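Local coordinates for nuclease-like protein (Chaetomium thermophilum, PDB 6GRB) that probably resolves four-way DNA (Holliday) junctions and cuts 5'-flaps as the metal-dependent nuclease GEN1, seen here as the N-terminal portion of the longer protein, at residues 77-83 against 115-121; 127-133 against 288-292; 72-76 against 294-298. All coordinates share one frame; numbering follows the deposited sequence.

Interaction 1: residues 77-83 against 115-121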
# COMPACT_ATOMS: atom_id res chain seq x y z
N VAL A 77 -2.60 -7.02 5.50
CA VAL A 77 -3.74 -7.93 5.37
C VAL A 77 -3.28 -9.27 4.81
O VAL A 77 -2.62 -9.32 3.77
CB VAL A 77 -4.86 -7.30 4.51
CG1 VAL A 77 -6.13 -8.22 4.50
CG2 VAL A 77 -5.18 -5.88 5.01
N PHE A 78 -3.64 -10.35 5.49
CA PHE A 78 -3.28 -11.72 5.16
C PHE A 78 -4.50 -12.44 4.60
O PHE A 78 -5.63 -12.20 5.04
CB PHE A 78 -2.75 -12.47 6.42
CG PHE A 78 -1.43 -11.94 6.95
CD1 PHE A 78 -1.39 -10.73 7.66
CD2 PHE A 78 -0.25 -12.62 6.70
CE1 PHE A 78 -0.18 -10.22 8.13
CE2 PHE A 78 0.97 -12.13 7.15
CZ PHE A 78 1.02 -10.92 7.87
N ASP A 79 -4.27 -13.32 3.63
CA ASP A 79 -5.36 -14.04 3.00
C ASP A 79 -5.98 -15.03 3.98
O ASP A 79 -5.34 -15.49 4.92
CB ASP A 79 -4.87 -14.79 1.76
CG ASP A 79 -4.78 -13.89 0.55
OD1 ASP A 79 -3.73 -13.22 0.40
OD2 ASP A 79 -5.73 -13.86 -0.27
N GLY A 80 -7.25 -15.32 3.77
CA GLY A 80 -7.94 -16.34 4.52
C GLY A 80 -8.40 -17.46 3.61
O GLY A 80 -8.12 -17.48 2.40
N PRO A 81 -9.15 -18.42 4.18
CA PRO A 81 -9.39 -19.69 3.46
C PRO A 81 -10.58 -19.72 2.50
O PRO A 81 -10.68 -20.69 1.74
CB PRO A 81 -9.60 -20.70 4.60
CG PRO A 81 -10.11 -19.86 5.75
CD PRO A 81 -9.43 -18.52 5.62
N ASN A 82 -11.49 -18.73 2.50
CA ASN A 82 -12.61 -18.74 1.56
C ASN A 82 -12.22 -18.14 0.21
O ASN A 82 -11.77 -16.99 0.14
CB ASN A 82 -13.79 -17.95 2.12
CG ASN A 82 -14.40 -18.59 3.34
OD1 ASN A 82 -13.76 -18.68 4.39
ND2 ASN A 82 -15.65 -19.01 3.22
N LYS A 83 -12.43 -18.88 -0.88
CA LYS A 83 -12.04 -18.34 -2.19
C LYS A 83 -12.94 -18.73 -3.37
O LYS A 83 -13.15 -19.91 -3.68
CB LYS A 83 -10.58 -18.72 -2.46
CG LYS A 83 -9.60 -17.67 -1.91
CD LYS A 83 -8.48 -18.25 -1.06
CE LYS A 83 -7.48 -17.16 -0.67
NZ LYS A 83 -6.19 -17.70 -0.19
N HIS A 115 -3.88 -8.07 10.11
CA HIS A 115 -5.30 -8.36 9.96
C HIS A 115 -5.42 -9.56 9.04
O HIS A 115 -4.86 -9.56 7.93
CB HIS A 115 -6.01 -7.12 9.42
CG HIS A 115 -7.46 -7.30 9.12
ND1 HIS A 115 -8.37 -7.75 10.05
CD2 HIS A 115 -8.18 -7.04 7.99
CE1 HIS A 115 -9.58 -7.78 9.51
NE2 HIS A 115 -9.48 -7.37 8.26
N ASP A 116 -6.13 -10.60 9.48
CA ASP A 116 -6.38 -11.77 8.65
C ASP A 116 -7.74 -11.59 8.00
O ASP A 116 -8.76 -11.54 8.69
CB ASP A 116 -6.32 -13.05 9.47
CG ASP A 116 -5.02 -13.16 10.26
OD1 ASP A 116 -4.03 -13.72 9.73
OD2 ASP A 116 -4.97 -12.66 11.42
N ALA A 117 -7.76 -11.43 6.67
CA ALA A 117 -9.01 -11.39 5.94
C ALA A 117 -9.70 -12.75 6.03
O ALA A 117 -9.03 -13.78 6.18
CB ALA A 117 -8.77 -11.03 4.48
N PRO A 118 -11.02 -12.81 5.94
CA PRO A 118 -11.67 -14.13 5.89
C PRO A 118 -11.41 -14.85 4.57
O PRO A 118 -11.19 -16.06 4.57
CB PRO A 118 -13.15 -13.82 6.09
CG PRO A 118 -13.30 -12.42 5.55
CD PRO A 118 -12.01 -11.71 5.89
N GLY A 119 -11.41 -14.12 3.45
CA GLY A 119 -11.08 -14.71 2.17
C GLY A 119 -9.89 -14.07 1.49
O GLY A 119 -8.78 -14.03 2.04
N GLU A 120 -10.11 -13.55 0.29
CA GLU A 120 -9.04 -12.87 -0.42
C GLU A 120 -8.66 -11.56 0.25
O GLU A 120 -9.52 -10.74 0.57
CB GLU A 120 -9.45 -12.60 -1.85
CG GLU A 120 -9.58 -13.87 -2.60
CD GLU A 120 -10.05 -13.62 -3.99
OE1 GLU A 120 -10.44 -12.45 -4.23
OE2 GLU A 120 -10.00 -14.56 -4.82
N ALA A 121 -7.35 -11.37 0.42
CA ALA A 121 -6.84 -10.15 1.04
C ALA A 121 -7.18 -8.91 0.21
O ALA A 121 -7.53 -7.87 0.78
CB ALA A 121 -5.33 -10.26 1.26
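His-115 runs beside Val-77 and Asp-116 beside Phe-78 as parallel bridge pairs, where strand 113-116 edges the central sheet of a PIN-like XPG-family nuclease domain. The His-115 carbonyl accepts Phe-78 N at 2.8 Å, and its oxygen also lies in the plane of the Phe-78 ring, at the edge. The imidazole shares a face of the sheet with Val-77 and is hydrogen-bonded to Glu-124. Asp-116, on the other face, sets OD1 near Phe-78 CB while forming a salt bridge with Lys-104, whose ammonium also makes a cation-pi contact with Phe-78. Ala-117 N answers with a bond to Phe-78 O, and a chi1 of -174° puts Val-77 CG1 anti to the backbone N, where it meets Ala-117 CB at 3.9 Å and also reaches Ala-121 CB. Pro-118 O takes a weak bond from Asn-82 N, and Gly-119 O is gripped by Gly-80 N at 2.6 Å; a CB on Gly-80 would collide with the carbonyls of Ala-117 and Pro-118. Glu-120, at the N-cap position of helix 121-130, bonds to Tyr-276 and lies close to Glu-122, a metal-binding residue. Ala-121 N, in the first helical turn, donates to Asp-79 OD2 at 3.0 Å from above the carboxylate plane. Replacing Asp-79 by an alanine would probably leave this N-H without its acceptor. Asp-79 OD1, for its part, rests 3.5 Å from Ala-121 CB.

Interaction 2: residues 127-133 against 288-292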
# COMPACT_ATOMS: atom_id res chain seq x y z
N TYR A 127 -12.45 -3.42 0.90
CA TYR A 127 -13.56 -3.22 1.81
C TYR A 127 -13.16 -2.31 2.98
O TYR A 127 -13.94 -1.45 3.40
CB TYR A 127 -14.06 -4.59 2.30
CG TYR A 127 -15.30 -4.53 3.17
CD1 TYR A 127 -16.47 -3.95 2.71
CD2 TYR A 127 -15.29 -5.05 4.45
CE1 TYR A 127 -17.60 -3.90 3.49
CE2 TYR A 127 -16.42 -5.01 5.24
CZ TYR A 127 -17.56 -4.43 4.76
OH TYR A 127 -18.68 -4.39 5.57
N LEU A 128 -11.94 -2.47 3.51
CA LEU A 128 -11.51 -1.61 4.62
C LEU A 128 -11.42 -0.15 4.19
O LEU A 128 -11.60 0.75 5.00
CB LEU A 128 -10.16 -2.07 5.17
CG LEU A 128 -10.01 -3.44 5.81
CD1 LEU A 128 -8.59 -3.65 6.35
CD2 LEU A 128 -11.07 -3.70 6.86
N GLU A 129 -11.12 0.10 2.92
CA GLU A 129 -11.04 1.46 2.43
C GLU A 129 -12.43 2.07 2.24
O GLU A 129 -12.65 3.23 2.59
CB GLU A 129 -10.24 1.53 1.12
CG GLU A 129 -10.55 2.77 0.34
CD GLU A 129 -9.78 2.90 -0.95
OE1 GLU A 129 -9.20 1.91 -1.43
OE2 GLU A 129 -9.75 4.01 -1.51
N GLN A 130 -13.39 1.31 1.70
CA GLN A 130 -14.70 1.91 1.51
C GLN A 130 -15.48 2.04 2.82
O GLN A 130 -16.38 2.88 2.90
CB GLN A 130 -15.48 1.14 0.43
CG GLN A 130 -16.13 -0.18 0.79
CD GLN A 130 -16.58 -0.97 -0.47
OE1 GLN A 130 -16.81 -0.39 -1.57
NE2 GLN A 130 -16.71 -2.31 -0.33
N GLN A 131 -15.12 1.29 3.86
CA GLN A 131 -15.62 1.50 5.22
C GLN A 131 -14.85 2.57 5.99
O GLN A 131 -15.22 2.89 7.13
CB GLN A 131 -15.57 0.18 5.99
CG GLN A 131 -16.53 -0.85 5.43
CD GLN A 131 -17.98 -0.38 5.56
OE1 GLN A 131 -18.38 0.13 6.60
NE2 GLN A 131 -18.74 -0.52 4.49
N GLY A 132 -13.80 3.14 5.43
CA GLY A 132 -13.11 4.22 6.11
C GLY A 132 -12.06 3.80 7.11
O GLY A 132 -11.49 4.66 7.78
N ILE A 133 -11.77 2.49 7.22
CA ILE A 133 -10.71 2.03 8.09
C ILE A 133 -9.35 2.52 7.59
O ILE A 133 -8.45 2.81 8.39
CB ILE A 133 -10.76 0.49 8.20
CG1 ILE A 133 -12.17 0.04 8.54
CG2 ILE A 133 -9.79 -0.02 9.25
CD1 ILE A 133 -12.64 0.49 9.92
N ILE A 288 -15.48 -4.97 11.43
CA ILE A 288 -15.22 -3.59 11.00
C ILE A 288 -15.33 -2.63 12.17
O ILE A 288 -14.51 -1.73 12.33
CB ILE A 288 -16.16 -3.18 9.86
CG1 ILE A 288 -15.91 -4.06 8.62
CG2 ILE A 288 -15.97 -1.70 9.57
CD1 ILE A 288 -14.46 -4.11 8.20
N GLU A 289 -16.33 -2.82 13.04
CA GLU A 289 -16.44 -1.93 14.19
C GLU A 289 -15.28 -2.13 15.16
O GLU A 289 -14.75 -1.14 15.70
CB GLU A 289 -17.79 -2.11 14.88
CG GLU A 289 -18.77 -0.97 14.58
CD GLU A 289 -18.21 0.39 15.01
OE1 GLU A 289 -18.37 0.78 16.20
OE2 GLU A 289 -17.56 1.06 14.16
N ARG A 290 -14.86 -3.37 15.39
CA ARG A 290 -13.64 -3.61 16.16
C ARG A 290 -12.47 -2.80 15.59
O ARG A 290 -11.78 -2.08 16.32
CB ARG A 290 -13.30 -5.10 16.19
CG ARG A 290 -12.15 -5.48 17.12
CD ARG A 290 -12.03 -7.00 17.31
NE ARG A 290 -11.72 -7.66 16.04
CZ ARG A 290 -10.57 -7.50 15.37
NH1 ARG A 290 -9.60 -6.70 15.85
NH2 ARG A 290 -10.38 -8.14 14.22
N LEU A 291 -12.25 -2.90 14.28
CA LEU A 291 -11.14 -2.17 13.66
C LEU A 291 -11.29 -0.67 13.83
O LEU A 291 -10.28 0.05 13.95
CB LEU A 291 -11.04 -2.53 12.18
CG LEU A 291 -10.73 -4.01 11.91
CD1 LEU A 291 -10.61 -4.29 10.40
CD2 LEU A 291 -9.47 -4.40 12.65
N ARG A 292 -12.52 -0.17 13.86
CA ARG A 292 -12.74 1.26 13.98
C ARG A 292 -12.24 1.79 15.31
O ARG A 292 -11.71 2.90 15.37
CB ARG A 292 -14.21 1.58 13.79
CG ARG A 292 -14.49 2.35 12.52
CD ARG A 292 -15.94 2.81 12.44
NE ARG A 292 -16.69 2.11 11.40
CZ ARG A 292 -16.51 2.37 10.11
NH1 ARG A 292 -15.60 3.29 9.77
NH2 ARG A 292 -17.21 1.71 9.16
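Ile-288 reaches across to Tyr-127, Leu-128, Gln-131 and Ile-133, a compact example of one branched side chain joining one helix to the end of another and the turn after it. Its CB is directed at the end of helix 121-130, and the two branches divide the work. CG2 touches Ile-133 CD1, 4.0 Å away, and also Gln-131 CB. CG1 lies beside the backbone N (chi1 -63°) and presses on Tyr-127 CE2 at 3.5 Å. From there CD1, at the tip, touches the same ring carbon and Leu-128 CD2. That leucine methyl also meets Leu-291 CD1 at 3.6 Å, the two leucines crossing at about a right angle. Beside these apolar contacts Arg-292 bends at chi3 and brings its guanidinium edge-on to the Gln-131 carbonyl: NH1 donates to Gln-131 O at 2.7 Å, with the oxygen close to the guanidinium plane, and NH2 adds a weak bond. Ile-133 CD1 lies over one face of the group, and a salt bridge from NE to Glu-289 OE2 (3.1 Å) helps fix its rotation. The positive charge probably suits the partly negative carboxyl end of the helix, which Gly-132, with positive phi, closes in a Schellman motif.

Interaction 3: residues 72-76 against 294-298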
# COMPACT_ATOMS: atom_id res chain seq x y z
N ILE A 72 3.54 6.47 8.22
CA ILE A 72 2.35 5.82 7.68
C ILE A 72 1.85 4.82 8.72
O ILE A 72 2.66 4.09 9.29
CB ILE A 72 2.66 5.14 6.34
CG1 ILE A 72 2.97 6.20 5.26
CG2 ILE A 72 1.54 4.17 5.91
CD1 ILE A 72 3.16 5.63 3.89
N HIS A 73 0.54 4.81 8.98
CA HIS A 73 -0.09 3.81 9.84
C HIS A 73 -0.54 2.63 8.98
O HIS A 73 -1.58 2.73 8.31
CB HIS A 73 -1.30 4.37 10.59
CG HIS A 73 -0.97 5.33 11.70
ND1 HIS A 73 -1.89 6.24 12.19
CD2 HIS A 73 0.16 5.52 12.41
CE1 HIS A 73 -1.33 6.94 13.16
NE2 HIS A 73 -0.08 6.52 13.31
N PRO A 74 0.21 1.53 8.96
CA PRO A 74 -0.10 0.42 8.04
C PRO A 74 -0.89 -0.68 8.70
O PRO A 74 -0.61 -1.11 9.83
CB PRO A 74 1.29 -0.10 7.68
CG PRO A 74 2.06 0.08 8.95
CD PRO A 74 1.50 1.32 9.64
N ILE A 75 -1.88 -1.20 7.98
CA ILE A 75 -2.53 -2.46 8.36
C ILE A 75 -2.22 -3.49 7.27
O ILE A 75 -2.55 -3.30 6.10
CB ILE A 75 -4.04 -2.30 8.63
CG1 ILE A 75 -4.65 -3.63 9.06
CG2 ILE A 75 -4.78 -1.75 7.45
CD1 ILE A 75 -5.93 -3.48 9.88
N PHE A 76 -1.52 -4.56 7.67
CA PHE A 76 -1.06 -5.60 6.76
C PHE A 76 -2.09 -6.71 6.69
O PHE A 76 -2.40 -7.32 7.72
CB PHE A 76 0.28 -6.15 7.22
CG PHE A 76 1.39 -5.16 7.16
CD1 PHE A 76 2.19 -5.08 6.05
CD2 PHE A 76 1.65 -4.32 8.24
CE1 PHE A 76 3.23 -4.16 5.99
CE2 PHE A 76 2.67 -3.42 8.20
CZ PHE A 76 3.45 -3.33 7.08
N GLU A 294 -9.88 0.12 17.22
CA GLU A 294 -8.57 -0.41 17.56
C GLU A 294 -7.48 -0.09 16.53
O GLU A 294 -6.30 -0.25 16.83
CB GLU A 294 -8.69 -1.94 17.78
CG GLU A 294 -9.50 -2.27 19.06
CD GLU A 294 -9.66 -3.77 19.36
OE1 GLU A 294 -10.45 -4.13 20.28
OE2 GLU A 294 -9.02 -4.60 18.67
N PHE A 295 -7.83 0.39 15.35
CA PHE A 295 -6.81 0.77 14.39
C PHE A 295 -7.02 2.24 14.02
O PHE A 295 -8.17 2.64 13.79
CB PHE A 295 -6.84 -0.12 13.14
CG PHE A 295 -5.98 0.40 12.02
CD1 PHE A 295 -4.61 0.27 12.07
CD2 PHE A 295 -6.56 1.03 10.93
CE1 PHE A 295 -3.82 0.78 11.07
CE2 PHE A 295 -5.78 1.54 9.92
CZ PHE A 295 -4.40 1.41 9.98
N PRO A 296 -5.94 3.03 13.97
CA PRO A 296 -4.58 2.53 14.20
C PRO A 296 -4.29 2.29 15.67
O PRO A 296 -4.55 3.18 16.49
CB PRO A 296 -3.70 3.67 13.67
CG PRO A 296 -4.53 4.89 13.89
CD PRO A 296 -5.96 4.48 13.69
N PRO A 297 -3.77 1.10 16.01
CA PRO A 297 -3.45 0.74 17.40
C PRO A 297 -2.15 1.40 17.87
O PRO A 297 -1.40 1.94 17.05
CB PRO A 297 -3.27 -0.77 17.32
CG PRO A 297 -2.79 -1.02 15.93
CD PRO A 297 -3.47 0.01 15.07
N SER A 298 -1.90 1.35 19.17
CA SER A 298 -0.69 1.94 19.74
C SER A 298 0.56 1.38 19.08
O SER A 298 0.66 0.18 18.84
CB SER A 298 -0.64 1.71 21.25
OG SER A 298 -0.60 0.33 21.55
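His-73 and Ile-75 point the same way from strand 73-78 of the central nuclease sheet, and Phe-295 and Pro-296, just past helix 285-294, pack on them. The His-73 imidazole lies against the Pro-296 ring, with ND1 3.4 Å from CG and 3.5 Å from CB of that proline. The His-73 carbonyl oxygen meets the edge of the Phe-295 ring in its plane, 3.5 Å from CZ. Pro-74, whose CB points away, adds little more than its carbonyl O, 3.9 Å from Phe-295 CE1. Ile-75 makes a CH-pi contact: its CB sits over the Phe-295 face, 4.1 Å from the centroid and 21° off the ring normal. Pro-296 CB lies over the opposite face, also toward the rim, so the ring has an aliphatic carbon on each side; a cis peptide bond joins Phe-295 to Pro-296. The phenyl group extends to the strand with CG anti to the backbone N (chi1 169°). Backbone bonds of His-73 and Ile-75 go to Leu-35 and Ile-37 of adjoining strand 34-37 and to Leu-33 just before it. What holds the loop is therefore dispersion and shape, with a modest electrostatic share likely where the ring's polarised C-H edge faces the His-73 oxygen.

How the interactions relate
From the N terminus, residues 72-76 open interaction 3, and the same strand runs straight into residues 77-83. Interaction 1 closes first, when the chain returns at 115-121. Interaction 2 opens directly afterwards on the helix that follows and closes 155 residues later at 288-292; soon after, 294-298 closes interaction 3. Interactions 1 and 2 are thus in series, and both nest inside the loop of interaction 3. His-115 links them all: its ring packs on Leu-128 and Leu-291, its CB on Ile-75, and its N probably bonds to Phe-76 O. Ile-133 O touches Phe-295. Together the contacts bind helices 121-130 and 285-294 to the edge of the nuclease sheet.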